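Local atomic coordinates of tRNA (cytosine(72)-C(5))-methyltransferase (Pyrococcus horikoshii, PDB entry 5ZVE), a protein that methylates the C5 position of cytosine 72 in several tRNAs, using S-adenosyl-L-methionine as the methyl donor. Residues S100-V112 against A150-K164. Numbering follows the deposited sequence.
Sequences SVYQGAMLYAPGV and ATRGLAVEVTLPKFK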
# COMPACT_ATOMS: atom_id res chain seq x y z
N SER A 100 -3.25 13.35 -3.91
CA SER A 100 -1.93 13.72 -3.43
C SER A 100 -1.99 15.06 -2.66
O SER A 100 -1.37 15.19 -1.61
CB SER A 100 -0.94 13.79 -4.59
OG SER A 100 -1.36 14.75 -5.55
N VAL A 101 -2.74 16.02 -3.19
CA VAL A 101 -2.99 17.29 -2.50
C VAL A 101 -3.64 17.06 -1.13
O VAL A 101 -3.29 17.71 -0.14
CB VAL A 101 -3.89 18.22 -3.36
CG1 VAL A 101 -4.41 19.40 -2.55
CG2 VAL A 101 -3.14 18.69 -4.60
N TYR A 102 -4.58 16.13 -1.10
CA TYR A 102 -5.26 15.66 0.11
C TYR A 102 -4.27 15.24 1.20
O TYR A 102 -4.61 15.24 2.38
CB TYR A 102 -6.17 14.49 -0.27
CG TYR A 102 -7.16 14.01 0.77
CD1 TYR A 102 -8.25 14.79 1.13
CD2 TYR A 102 -7.06 12.75 1.33
CE1 TYR A 102 -9.18 14.35 2.06
CE2 TYR A 102 -7.98 12.29 2.25
CZ TYR A 102 -9.04 13.10 2.61
OH TYR A 102 -9.97 12.65 3.53
N GLN A 103 -3.06 14.89 0.79
CA GLN A 103 -2.05 14.41 1.73
C GLN A 103 -0.86 15.36 1.83
O GLN A 103 0.13 15.06 2.50
CB GLN A 103 -1.59 13.01 1.34
CG GLN A 103 -2.75 12.08 1.07
CD GLN A 103 -2.31 10.72 0.56
OE1 GLN A 103 -1.55 10.02 1.22
NE2 GLN A 103 -2.78 10.36 -0.63
N GLY A 104 -0.94 16.50 1.15
CA GLY A 104 0.05 17.55 1.32
C GLY A 104 0.89 17.91 0.11
O GLY A 104 1.73 18.80 0.19
N ALA A 105 0.66 17.24 -1.01
CA ALA A 105 1.36 17.58 -2.25
C ALA A 105 0.93 18.95 -2.75
O ALA A 105 -0.18 19.40 -2.49
CB ALA A 105 1.11 16.54 -3.32
N MET A 106 1.83 19.61 -3.48
CA MET A 106 1.47 20.79 -4.26
C MET A 106 0.61 20.37 -5.43
O MET A 106 0.60 19.20 -5.80
CB MET A 106 2.72 21.50 -4.76
CG MET A 106 3.75 21.82 -3.69
SD MET A 106 3.14 23.05 -2.53
CE MET A 106 2.65 22.02 -1.15
N LEU A 107 -0.10 21.32 -6.04
CA LEU A 107 -0.86 21.02 -7.24
C LEU A 107 -0.12 21.55 -8.46
O LEU A 107 0.16 22.75 -8.56
CB LEU A 107 -2.26 21.62 -7.16
CG LEU A 107 -3.13 21.36 -8.40
CD1 LEU A 107 -3.31 19.87 -8.64
CD2 LEU A 107 -4.49 22.04 -8.26
N TYR A 108 0.21 20.65 -9.38
CA TYR A 108 0.89 21.04 -10.60
C TYR A 108 -0.09 21.13 -11.76
O TYR A 108 -1.18 20.56 -11.70
CB TYR A 108 2.02 20.06 -10.90
CG TYR A 108 3.03 20.00 -9.77
CD1 TYR A 108 4.02 20.96 -9.66
CD2 TYR A 108 2.96 19.00 -8.81
CE1 TYR A 108 4.94 20.92 -8.62
CE2 TYR A 108 3.88 18.95 -7.77
CZ TYR A 108 4.86 19.92 -7.68
OH TYR A 108 5.77 19.88 -6.64
N ALA A 109 0.31 21.84 -12.81
CA ALA A 109 -0.59 22.18 -13.92
C ALA A 109 -1.25 20.97 -14.59
O ALA A 109 -2.47 20.99 -14.80
CB ALA A 109 0.15 23.02 -14.95
N PRO A 110 -0.48 19.92 -14.93
CA PRO A 110 -1.18 18.75 -15.49
C PRO A 110 -2.20 18.13 -14.54
O PRO A 110 -3.06 17.36 -14.98
CB PRO A 110 -0.04 17.76 -15.77
CG PRO A 110 1.13 18.25 -15.01
CD PRO A 110 0.98 19.73 -14.95
N GLY A 111 -2.12 18.45 -13.25
CA GLY A 111 -3.07 17.93 -12.28
C GLY A 111 -4.36 18.73 -12.24
O GLY A 111 -5.30 18.37 -11.54
N VAL A 112 -4.40 19.81 -13.02
CA VAL A 112 -5.56 20.70 -13.02
C VAL A 112 -6.56 20.32 -14.11
O VAL A 112 -6.22 20.27 -15.29
CB VAL A 112 -5.14 22.17 -13.22
CG1 VAL A 112 -6.36 23.07 -13.37
CG2 VAL A 112 -4.27 22.63 -12.06
N ALA A 150 -0.70 25.08 -19.26
CA ALA A 150 0.65 24.58 -19.02
C ALA A 150 0.72 23.06 -19.00
O ALA A 150 -0.24 22.39 -18.60
CB ALA A 150 1.20 25.15 -17.72
N THR A 151 1.85 22.52 -19.45
CA THR A 151 2.09 21.09 -19.39
C THR A 151 2.96 20.73 -18.19
O THR A 151 3.10 19.56 -17.84
CB THR A 151 2.74 20.57 -20.69
OG1 THR A 151 3.87 21.39 -21.01
CG2 THR A 151 1.75 20.61 -21.84
N ARG A 152 3.56 21.74 -17.57
CA ARG A 152 4.37 21.53 -16.38
C ARG A 152 4.30 22.75 -15.48
O ARG A 152 3.67 23.75 -15.82
CB ARG A 152 5.82 21.22 -16.77
CG ARG A 152 6.47 22.30 -17.63
CD ARG A 152 7.94 22.01 -17.87
NE ARG A 152 8.70 21.98 -16.62
CZ ARG A 152 9.19 23.06 -16.01
NH1 ARG A 152 8.98 24.26 -16.53
NH2 ARG A 152 9.87 22.93 -14.88
N GLY A 153 4.93 22.66 -14.31
CA GLY A 153 5.02 23.80 -13.41
C GLY A 153 4.08 23.76 -12.22
O GLY A 153 3.19 22.92 -12.16
N LEU A 154 4.29 24.67 -11.28
CA LEU A 154 3.48 24.77 -10.08
C LEU A 154 2.23 25.62 -10.31
O LEU A 154 2.32 26.78 -10.69
CB LEU A 154 4.31 25.35 -8.93
CG LEU A 154 3.63 25.54 -7.58
CD1 LEU A 154 3.04 24.24 -7.07
CD2 LEU A 154 4.63 26.09 -6.56
N ALA A 155 1.06 25.04 -10.05
CA ALA A 155 -0.20 25.72 -10.29
C ALA A 155 -0.77 26.31 -9.00
O ALA A 155 -1.17 27.48 -8.96
CB ALA A 155 -1.21 24.77 -10.93
N VAL A 156 -0.82 25.51 -7.95
CA VAL A 156 -1.25 26.00 -6.65
C VAL A 156 -0.27 25.54 -5.58
O VAL A 156 -0.02 24.34 -5.43
CB VAL A 156 -2.67 25.52 -6.27
CG1 VAL A 156 -3.07 26.07 -4.91
CG2 VAL A 156 -3.68 25.94 -7.33
N GLU A 157 0.28 26.49 -4.84
CA GLU A 157 1.04 26.15 -3.65
C GLU A 157 0.06 25.84 -2.54
O GLU A 157 -0.66 26.72 -2.07
CB GLU A 157 1.98 27.30 -3.26
CG GLU A 157 2.77 27.05 -1.99
CD GLU A 157 3.61 28.26 -1.59
OE1 GLU A 157 3.66 29.24 -2.36
OE2 GLU A 157 4.23 28.21 -0.51
N VAL A 158 0.02 24.57 -2.14
CA VAL A 158 -0.95 24.12 -1.16
C VAL A 158 -0.41 24.37 0.25
O VAL A 158 0.46 23.65 0.74
CB VAL A 158 -1.30 22.62 -1.34
CG1 VAL A 158 -2.34 22.17 -0.34
CG2 VAL A 158 -1.81 22.37 -2.75
N THR A 159 -0.92 25.42 0.88
CA THR A 159 -0.48 25.85 2.19
C THR A 159 -1.39 25.30 3.28
O THR A 159 -1.06 25.35 4.46
CB THR A 159 -0.45 27.38 2.28
OG1 THR A 159 -1.76 27.88 1.96
CG2 THR A 159 0.56 27.95 1.31
N LEU A 160 -2.56 24.82 2.88
CA LEU A 160 -3.47 24.19 3.83
C LEU A 160 -4.10 22.95 3.23
O LEU A 160 -5.26 22.96 2.82
CB LEU A 160 -4.56 25.18 4.26
CG LEU A 160 -5.37 24.73 5.47
CD1 LEU A 160 -4.51 24.73 6.73
CD2 LEU A 160 -6.59 25.63 5.64
N PRO A 161 -3.33 21.86 3.16
CA PRO A 161 -3.88 20.57 2.74
C PRO A 161 -4.83 20.04 3.81
O PRO A 161 -4.71 20.43 4.96
CB PRO A 161 -2.65 19.69 2.60
CG PRO A 161 -1.69 20.25 3.60
CD PRO A 161 -1.91 21.74 3.56
N LYS A 162 -5.77 19.19 3.43
CA LYS A 162 -6.66 18.59 4.41
C LYS A 162 -5.85 17.77 5.42
O LYS A 162 -6.08 17.85 6.63
CB LYS A 162 -7.70 17.72 3.70
CG LYS A 162 -8.56 16.90 4.63
CD LYS A 162 -9.72 17.67 5.18
CE LYS A 162 -10.93 16.77 5.33
NZ LYS A 162 -11.90 17.31 6.32
N PHE A 163 -4.89 17.01 4.92
CA PHE A 163 -3.95 16.27 5.76
C PHE A 163 -2.54 16.48 5.26
O PHE A 163 -2.33 16.83 4.09
CB PHE A 163 -4.26 14.77 5.77
CG PHE A 163 -5.59 14.42 6.36
CD1 PHE A 163 -5.73 14.25 7.74
CD2 PHE A 163 -6.70 14.23 5.55
CE1 PHE A 163 -6.95 13.92 8.29
CE2 PHE A 163 -7.93 13.89 6.10
CZ PHE A 163 -8.06 13.74 7.47
N LYS A 164 -1.56 16.28 6.13
CA LYS A 164 -0.17 16.42 5.76
C LYS A 164 0.66 15.20 6.14
O LYS A 164 0.77 14.85 7.32
CB LYS A 164 0.43 17.67 6.40
CG LYS A 164 1.89 17.90 6.07
CD LYS A 164 2.14 17.88 4.58
CE LYS A 164 3.59 18.24 4.27
NZ LYS A 164 3.91 17.98 2.83
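L107 and V156 pair antiparallel at the edge of the PUA domain's mixed β-sheet, where the short outermost strand 107-108 lies along strand 154-161. A classic bulge interrupts the ladder: L107 O accepts from both V156 N and A155 N, the latter bond being 2.9 Å long. The small A155 suits this spot, its CB lying against the same oxygen. L107 CB packs on V156 CB, and the two branched apolar chains share a buried face with V91 and V125.

M106 can be followed outward. Its CB meets L154 CD1 at 3.6 Å; the chain then bends at chi2 and again at chi3, bringing SD close to E157 CA, where it accepts a weak hydrogen bond from V158 N, while CE ends 3.3 Å from V158 O, with V158 CB close by. An unbranched, flexible thioether is well fitted to such a curved path.

At the helix end, G104 closes a Schellman motif with positive phi, and P161 CB packs on its CA; a side chain here would jam against the preceding carbonyl O and run into K164 CD. With CG anti to the backbone N (chi1 -169°), the Y102 ring runs beside K162 CG and receives the edge of F163 on one face, planes at 71°. Replacing Y102 with an alanine would probably leave that edge without its aromatic partner and R30 O without the hydroxyl's hydrogen bond. Between the backbones, F163 N bonds to Y102 O at 3.1 Å, and F163 CE2 lies 3.5 Å from Y102 OH.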